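Local atomic coordinates of thiamine pyrophosphokinase (Saccharomyces cerevisiae, PDB entry 1IG0), a protein that transfers a pyrophosphate group from ATP to thiamine, making thiamine diphosphate and AMP, as the sole yeast enzyme that makes this cofactor. Residues E7-E10 and R11-I14; V66-D69 and G70-N73; E174-F178 and S179-P183; C219-P223 and T224-F228. One frame throughout, in Å; residues are numbered along the deposited sequence.

Interaction 1: residues E7-E10 and R11-I14; sequences ENPE and RIKI
Arg11 curls back over the residue before it and, through NH1, donates a hydrogen bond of 2.7 Å to the main-chain O of Glu10. The acceptor lies almost in the guanidinium plane, yet NH1 stands above the plane of the Glu10 carbonyl, and the bond is moderately bent, with 150° at the hydrogen. The fold-back comes from the Arg11 chain, whose turn at the second torsion (chi2 -76°) swings CD and the guanidinium back over the Glu10 carbonyl, beside which CG already lies. NH1 stays 4.4 Å from OE2 of Glu10, too far for a salt bridge; that carboxylate pairs instead with Arg289 and Lys269, while NH2 of Arg11 bonds to Asn245. The segment belongs to the irregular connection that leaves strand 4-7 at the edge of the thiamine-binding region, and the chain bends here so that residues three and four apart meet. Ile12 fills the inside of this bend. Its CG2 methyl packs on the ring of Pro9, 3.6 Å from CG and 3.8 Å from CD, with the two side chains crossing at about a right angle. The other branch, CG1, sits between the backbone N and the carbonyl carbon (chi1 69°) and extends its CD1 methyl to the amide of Asn8, where ND2 is 4.0 Å away. This is a van der Waals contact; ND2 is hydrogen-bonded to Leu268 O and, weakly, to Asp271 OD2. The backbone of Ile12 is itself hydrogen-bonded to Val291 and Asp293.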
# COMPACT_ATOMS: atom_id res chain seq x y z
N GLU B 7 5.60 20.06 18.44
CA GLU B 7 6.83 19.46 17.96
C GLU B 7 7.77 19.30 19.14
O GLU B 7 8.24 20.28 19.71
CB GLU B 7 7.48 20.34 16.89
CG GLU B 7 8.63 19.68 16.17
CD GLU B 7 9.18 20.53 15.04
OE1 GLU B 7 8.38 20.98 14.19
OE2 GLU B 7 10.41 20.73 15.00
N ASN B 8 8.02 18.05 19.51
CA ASN B 8 8.89 17.73 20.64
C ASN B 8 10.36 17.73 20.28
O ASN B 8 10.72 17.65 19.11
CB ASN B 8 8.57 16.34 21.19
CG ASN B 8 7.33 16.30 22.04
OD1 ASN B 8 7.22 17.04 23.01
ND2 ASN B 8 6.39 15.43 21.69
N PRO B 9 11.22 17.83 21.30
CA PRO B 9 12.66 17.80 21.03
C PRO B 9 12.89 16.33 20.66
O PRO B 9 11.97 15.52 20.75
CB PRO B 9 13.28 18.18 22.37
CG PRO B 9 12.24 17.74 23.38
CD PRO B 9 10.95 18.15 22.71
N GLU B 10 14.10 15.96 20.26
CA GLU B 10 14.36 14.59 19.84
C GLU B 10 14.13 13.48 20.88
O GLU B 10 13.85 12.34 20.51
CB GLU B 10 15.77 14.48 19.27
CG GLU B 10 15.86 13.59 18.05
CD GLU B 10 14.80 13.92 17.01
OE1 GLU B 10 14.66 15.11 16.64
OE2 GLU B 10 14.10 12.99 16.56
N ARG B 11 14.24 13.81 22.16
CA ARG B 11 14.03 12.80 23.20
C ARG B 11 13.33 13.34 24.45
O ARG B 11 13.75 14.34 25.03
CB ARG B 11 15.37 12.18 23.61
CG ARG B 11 16.00 11.25 22.58
CD ARG B 11 15.30 9.90 22.55
NE ARG B 11 15.92 8.97 21.60
CZ ARG B 11 15.82 9.08 20.27
NH1 ARG B 11 15.13 10.07 19.73
NH2 ARG B 11 16.43 8.19 19.50
N ILE B 12 12.26 12.66 24.85
CA ILE B 12 11.50 13.05 26.04
C ILE B 12 11.10 11.80 26.81
O ILE B 12 11.34 10.67 26.36
CB ILE B 12 10.19 13.79 25.68
CG1 ILE B 12 9.20 12.82 25.02
CG2 ILE B 12 10.47 14.96 24.75
CD1 ILE B 12 7.80 13.37 24.84
N LYS B 13 10.49 12.01 27.96
CA LYS B 13 9.99 10.93 28.80
C LYS B 13 8.51 11.23 28.98
O LYS B 13 8.13 12.35 29.31
CB LYS B 13 10.67 10.91 30.17
CG LYS B 13 12.04 10.24 30.22
CD LYS B 13 12.52 10.15 31.67
CE LYS B 13 13.79 9.31 31.81
NZ LYS B 13 14.92 9.87 31.03
N ILE B 14 7.67 10.24 28.73
CA ILE B 14 6.25 10.44 28.88
C ILE B 14 5.91 9.97 30.27
O ILE B 14 6.73 9.36 30.96
CB ILE B 14 5.43 9.64 27.85
CG1 ILE B 14 5.48 8.12 28.15
CG2 ILE B 14 5.99 9.90 26.46
CD1 ILE B 14 4.70 7.28 27.17

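Interaction 2: residues V66-D69 and G70-N73; sequences VCAD and GAAN
Cys67 carries its sulfur opposite the carbonyl carbon (chi1 -79°), and SG thereby lies 4.1 Å from the backbone O of Ala71, while CB of Cys67 lies 4.0 Å from CB of Ala71. At the next corner a positive phi of 44° at Asp69, with psi at -107°, reverses the chain as a type II' turn from Ala68 to Ala71. The turn closes with a nearly linear bond, Ala71 N to Ala68 O at 2.9 Å, and Ala72 N follows at 3.1 Å from Asp69 O; both donors stand well above the planes of the carbonyls they meet. Within the turn the Ala71 methyl comes to 3.3 Å from Ala68 O. Strand 64-68 thus passes straight into helix 71-78, a strand-to-helix junction at the end of a parallel strand in the catalytic domain's alpha/beta fold. Ala72 touches Val105 and Tyr109 of helix 103-111, consistent with close packing of strand and helices. The Asp69 carboxylate is directed off the turn, its OD2 making a weak hydrogen bond to Ser100 OG and lying close to OD2 of Asp97. An alanine here is likely to leave Ser100 OG without this weak partner and to break up the pair of neighbouring carboxylates. Side by side, the carboxylates of Asp69 and Asp97 would probably concentrate negative charge near the beginning of the helix; the Asp69 side chain is about 8 Å from a bound thiamine, and such a grouping could attract a cation near the substrate.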
# COMPACT_ATOMS: atom_id res chain seq x y z
N VAL B 66 3.32 -21.51 6.90
CA VAL B 66 2.32 -21.73 5.87
C VAL B 66 2.61 -20.94 4.60
O VAL B 66 2.99 -19.77 4.66
CB VAL B 66 0.91 -21.34 6.38
CG1 VAL B 66 -0.12 -21.49 5.26
CG2 VAL B 66 0.53 -22.22 7.57
N CYS B 67 2.44 -21.59 3.46
CA CYS B 67 2.66 -20.96 2.16
C CYS B 67 1.32 -20.80 1.46
O CYS B 67 0.55 -21.76 1.34
CB CYS B 67 3.58 -21.82 1.29
SG CYS B 67 5.33 -21.67 1.67
N ALA B 68 1.03 -19.59 1.01
CA ALA B 68 -0.22 -19.32 0.31
C ALA B 68 -0.05 -19.56 -1.18
O ALA B 68 0.51 -18.74 -1.90
CB ALA B 68 -0.66 -17.88 0.56
N ASP B 69 -0.53 -20.72 -1.64
CA ASP B 69 -0.48 -21.11 -3.04
C ASP B 69 0.87 -20.83 -3.71
O ASP B 69 1.85 -21.53 -3.45
CB ASP B 69 -1.59 -20.40 -3.82
CG ASP B 69 -1.81 -21.00 -5.20
OD1 ASP B 69 -1.18 -22.03 -5.51
OD2 ASP B 69 -2.61 -20.43 -5.97
N GLY B 70 0.91 -19.82 -4.56
CA GLY B 70 2.14 -19.47 -5.27
C GLY B 70 3.34 -19.20 -4.38
O GLY B 70 4.48 -19.24 -4.84
N ALA B 71 3.09 -18.90 -3.11
CA ALA B 71 4.17 -18.62 -2.17
C ALA B 71 5.16 -19.78 -2.11
O ALA B 71 6.32 -19.60 -1.75
CB ALA B 71 3.59 -18.36 -0.79
N ALA B 72 4.69 -20.97 -2.46
CA ALA B 72 5.54 -22.16 -2.46
C ALA B 72 6.64 -21.99 -3.50
O ALA B 72 7.78 -22.39 -3.27
CB ALA B 72 4.71 -23.40 -2.76
N ASN B 73 6.29 -21.39 -4.64
CA ASN B 73 7.27 -21.16 -5.69
C ASN B 73 8.29 -20.15 -5.17
O ASN B 73 9.49 -20.32 -5.34
CB ASN B 73 6.60 -20.59 -6.95
CG ASN B 73 5.58 -21.52 -7.56
OD1 ASN B 73 5.82 -22.72 -7.67
ND2 ASN B 73 4.44 -20.97 -7.96

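Interaction 3: residues E174-F178 and S179-P183; sequences ESLVF and SKVTP
Val181 tucks its CG2 methyl under the turn of chain before it, 3.7 Å from CG of Leu176 and 3.6 Å from CA of Phe178. The Leu176 and Val181 side chains cross at about a right angle, so one isobutyl branch point meets one methyl and CD2 of Leu176 joins in at the margin. On another side of the turn Val177 and Lys180 run alongside each other in the same direction. CG1 of Val177, anti to the backbone N (chi1 -179°), touches the first part of the lysine chain, 3.9 Å from its CG, and also meets OG of Ser179 at 3.6 Å.

Two backbone bonds hold these groups in register. Lys180 N donates to Val177 O at 2.8 Å, and Val181 N to Phe178 O at 3.1 Å; in the second the amide stands steeply over the carbonyl, 67° out of its plane, as the tight winding requires. The Phe178 ring takes no part in the Val181 packing: it has the carbonyl O of Leu176 at its edge and meets Tyr215 edge-to-face. Val181 also touches Tyr215, while Asn139 of helix 126-139 receives both Leu176 and Val181.

Successive i to i+3 bonds of this kind mark a short turn of 3-10 helix, here linking the end of helix 164-175 to strand 184-189 at the surface of the catalytic domain.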
# COMPACT_ATOMS: atom_id res chain seq x y z
N GLU B 174 -17.92 -22.00 16.03
CA GLU B 174 -19.20 -22.03 16.74
C GLU B 174 -19.10 -22.58 18.17
O GLU B 174 -19.86 -22.20 19.05
CB GLU B 174 -20.23 -22.84 15.95
CG GLU B 174 -20.81 -22.10 14.76
CD GLU B 174 -21.74 -22.97 13.93
OE1 GLU B 174 -22.45 -22.42 13.06
OE2 GLU B 174 -21.75 -24.20 14.14
N SER B 175 -18.15 -23.49 18.39
CA SER B 175 -17.97 -24.09 19.70
C SER B 175 -16.69 -23.61 20.37
O SER B 175 -16.29 -24.13 21.42
CB SER B 175 -17.93 -25.62 19.59
OG SER B 175 -19.17 -26.13 19.12
N LEU B 176 -16.05 -22.62 19.77
CA LEU B 176 -14.81 -22.08 20.30
C LEU B 176 -15.06 -20.99 21.34
O LEU B 176 -15.87 -20.08 21.13
CB LEU B 176 -13.98 -21.51 19.15
CG LEU B 176 -12.45 -21.55 19.24
CD1 LEU B 176 -11.98 -22.98 19.46
CD2 LEU B 176 -11.85 -20.99 17.96
N VAL B 177 -14.38 -21.10 22.48
CA VAL B 177 -14.50 -20.11 23.55
C VAL B 177 -13.32 -19.16 23.36
O VAL B 177 -12.25 -19.36 23.93
CB VAL B 177 -14.42 -20.77 24.94
CG1 VAL B 177 -14.58 -19.71 26.03
CG2 VAL B 177 -15.50 -21.83 25.08
N PHE B 178 -13.53 -18.12 22.56
CA PHE B 178 -12.50 -17.14 22.25
C PHE B 178 -11.65 -16.64 23.41
O PHE B 178 -10.43 -16.53 23.30
CB PHE B 178 -13.13 -15.95 21.52
CG PHE B 178 -13.41 -16.21 20.06
CD1 PHE B 178 -14.13 -17.34 19.67
CD2 PHE B 178 -12.97 -15.32 19.09
CE1 PHE B 178 -14.39 -17.58 18.32
CE2 PHE B 178 -13.22 -15.56 17.74
CZ PHE B 178 -13.93 -16.69 17.35
N SER B 179 -12.29 -16.34 24.54
CA SER B 179 -11.56 -15.84 25.70
C SER B 179 -10.55 -16.85 26.24
O SER B 179 -9.66 -16.48 27.00
CB SER B 179 -12.54 -15.46 26.82
OG SER B 179 -13.26 -16.60 27.27
N LYS B 180 -10.68 -18.10 25.83
CA LYS B 180 -9.77 -19.15 26.29
C LYS B 180 -8.88 -19.72 25.19
O LYS B 180 -8.17 -20.71 25.40
CB LYS B 180 -10.57 -20.28 26.93
CG LYS B 180 -11.36 -19.85 28.15
CD LYS B 180 -10.45 -19.32 29.25
CE LYS B 180 -11.25 -18.85 30.45
NZ LYS B 180 -10.37 -18.35 31.54
N VAL B 181 -8.91 -19.10 24.01
CA VAL B 181 -8.10 -19.56 22.89
C VAL B 181 -6.67 -19.05 23.05
O VAL B 181 -6.46 -17.87 23.32
CB VAL B 181 -8.65 -19.05 21.54
CG1 VAL B 181 -7.70 -19.43 20.41
CG2 VAL B 181 -10.03 -19.64 21.30
N THR B 182 -5.70 -19.94 22.90
CA THR B 182 -4.30 -19.55 23.02
C THR B 182 -3.98 -18.58 21.89
O THR B 182 -4.31 -18.85 20.73
CB THR B 182 -3.36 -20.77 22.92
OG1 THR B 182 -3.63 -21.67 23.99
CG2 THR B 182 -1.90 -20.33 22.99
N PRO B 183 -3.35 -17.45 22.20
CA PRO B 183 -3.01 -16.46 21.18
C PRO B 183 -2.11 -17.03 20.09
O PRO B 183 -1.33 -17.95 20.33
CB PRO B 183 -2.30 -15.36 21.98
CG PRO B 183 -2.96 -15.46 23.32
CD PRO B 183 -3.00 -16.95 23.55

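Interaction 4: residues C219-P223 and T224-F228; sequences CYMTP and TDLIF
Strands 216-221 and 225-230 form a beta hairpin, and Thr222 and Asp225 face each other where it closes. Thr222 N gives a nearly straight 2.8 Å bond to Asp225 O, lying in the carbonyl plane. Thr222 OG1, placed between its backbone N and carbonyl carbon (chi1 79°), accepts two amides, Asp225 N at 2.8 Å and Thr224 N at 3.1 Å, and bonds to a water that donates to Asp225 OD2. That carboxylate oxygen also receives Thr224 OG1 at 2.7 Å, from above the carboxylate plane, and Phe196 N of the second subunit. A valine replacing Thr222 would probably leave the Thr224 and Asp225 amides without their shared acceptor and the loop freer to move. Farther along, Tyr220 and Ile227 make a hydrogen-bonded antiparallel pair, with their CB atoms 4.0 Å apart on one face, while the Tyr220 hydroxyl bonds to Ser202 O. On the other face Met221 CE and Cys219 SG flank Leu226 CD2, at 4.1 Å and 4.0 Å, and the sulfur lies obliquely beside the Phe228 ring. The contact is thus a beta hairpin with a tight loop, whose second strand begins the antiparallel part of the mixed sheet.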
# COMPACT_ATOMS: atom_id res chain seq x y z
N CYS B 219 1.04 -9.23 12.08
CA CYS B 219 1.99 -8.16 11.80
C CYS B 219 2.69 -8.46 10.48
O CYS B 219 3.12 -9.59 10.24
CB CYS B 219 3.04 -8.05 12.90
SG CYS B 219 4.26 -6.72 12.64
N TYR B 220 2.80 -7.45 9.63
CA TYR B 220 3.47 -7.63 8.35
C TYR B 220 4.89 -7.12 8.44
O TYR B 220 5.15 -6.09 9.05
CB TYR B 220 2.75 -6.85 7.23
CG TYR B 220 1.37 -7.35 6.92
CD1 TYR B 220 0.24 -6.80 7.53
CD2 TYR B 220 1.18 -8.41 6.03
CE1 TYR B 220 -1.03 -7.29 7.27
CE2 TYR B 220 -0.09 -8.91 5.76
CZ TYR B 220 -1.19 -8.34 6.38
OH TYR B 220 -2.45 -8.83 6.12
N MET B 221 5.80 -7.87 7.83
CA MET B 221 7.20 -7.47 7.79
C MET B 221 7.53 -7.31 6.32
O MET B 221 7.43 -8.27 5.55
CB MET B 221 8.11 -8.52 8.42
CG MET B 221 9.58 -8.16 8.29
SD MET B 221 10.69 -9.36 9.05
CE MET B 221 10.68 -8.82 10.73
N THR B 222 7.91 -6.11 5.94
CA THR B 222 8.25 -5.83 4.55
C THR B 222 9.71 -5.38 4.53
O THR B 222 10.36 -5.32 5.57
CB THR B 222 7.36 -4.70 3.98
OG1 THR B 222 7.84 -3.43 4.43
CG2 THR B 222 5.92 -4.88 4.46
N PRO B 223 10.24 -5.07 3.34
CA PRO B 223 11.64 -4.65 3.27
C PRO B 223 11.90 -3.34 4.01
O PRO B 223 13.05 -3.00 4.30
CB PRO B 223 11.89 -4.50 1.77
CG PRO B 223 10.93 -5.48 1.16
CD PRO B 223 9.69 -5.26 1.98
N THR B 224 10.83 -2.62 4.34
CA THR B 224 10.97 -1.33 5.02
C THR B 224 10.10 -1.10 6.25
O THR B 224 10.35 -0.17 7.02
CB THR B 224 10.68 -0.18 4.05
OG1 THR B 224 9.34 -0.32 3.54
CG2 THR B 224 11.65 -0.20 2.88
N ASP B 225 9.07 -1.93 6.45
CA ASP B 225 8.19 -1.71 7.58
C ASP B 225 7.67 -2.93 8.33
O ASP B 225 7.77 -4.07 7.87
CB ASP B 225 6.95 -0.93 7.13
CG ASP B 225 7.28 0.38 6.47
OD1 ASP B 225 7.52 1.36 7.20
OD2 ASP B 225 7.30 0.43 5.22
N LEU B 226 7.12 -2.62 9.49
CA LEU B 226 6.44 -3.58 10.34
C LEU B 226 5.08 -2.89 10.32
O LEU B 226 4.97 -1.70 10.63
CB LEU B 226 7.00 -3.58 11.77
CG LEU B 226 8.28 -4.38 12.02
CD1 LEU B 226 8.67 -4.25 13.49
CD2 LEU B 226 8.05 -5.84 11.66
N ILE B 227 4.05 -3.61 9.91
CA ILE B 227 2.72 -3.03 9.83
C ILE B 227 1.78 -3.85 10.69
O ILE B 227 1.66 -5.06 10.51
CB ILE B 227 2.22 -3.02 8.36
CG1 ILE B 227 3.27 -2.34 7.47
CG2 ILE B 227 0.89 -2.30 8.26
CD1 ILE B 227 3.00 -2.48 5.98
N PHE B 228 1.11 -3.18 11.62
CA PHE B 228 0.20 -3.86 12.52
C PHE B 228 -0.91 -2.95 13.02
O PHE B 228 -0.90 -1.75 12.76
CB PHE B 228 0.99 -4.43 13.71
CG PHE B 228 1.81 -3.40 14.43
CD1 PHE B 228 1.34 -2.83 15.61
CD2 PHE B 228 3.04 -2.99 13.93
CE1 PHE B 228 2.09 -1.86 16.28
CE2 PHE B 228 3.79 -2.02 14.59
CZ PHE B 228 3.32 -1.46 15.77
O HOH W 1 6.11 -1.55 3.62

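How the interactions relate
Along the chain the four contacts follow one another without overlap. Interactions 2 and 4 reach the same ten-stranded mixed sheet: interaction 2 ends a strand of its parallel part, interaction 4 turns the chain where it becomes antiparallel, and their centres are 19 Å apart. Interaction 3 leads into strand 184-189, neighbour of strand 216-221 in that sheet, with its nearest atoms about 12 Å from interaction 4. Interaction 1 lies far off, its centre 44 Å from that of interaction 2 on the opposite side of the chain's centre. Nevertheless each of these two lies near a bound thiamine, a different molecule in each case: the side chains of Glu10 and Asp69 are about 10 Å and 8 Å from theirs. Glu7 joins Tyr123 of the second subunit, in keeping with sites built by both subunits.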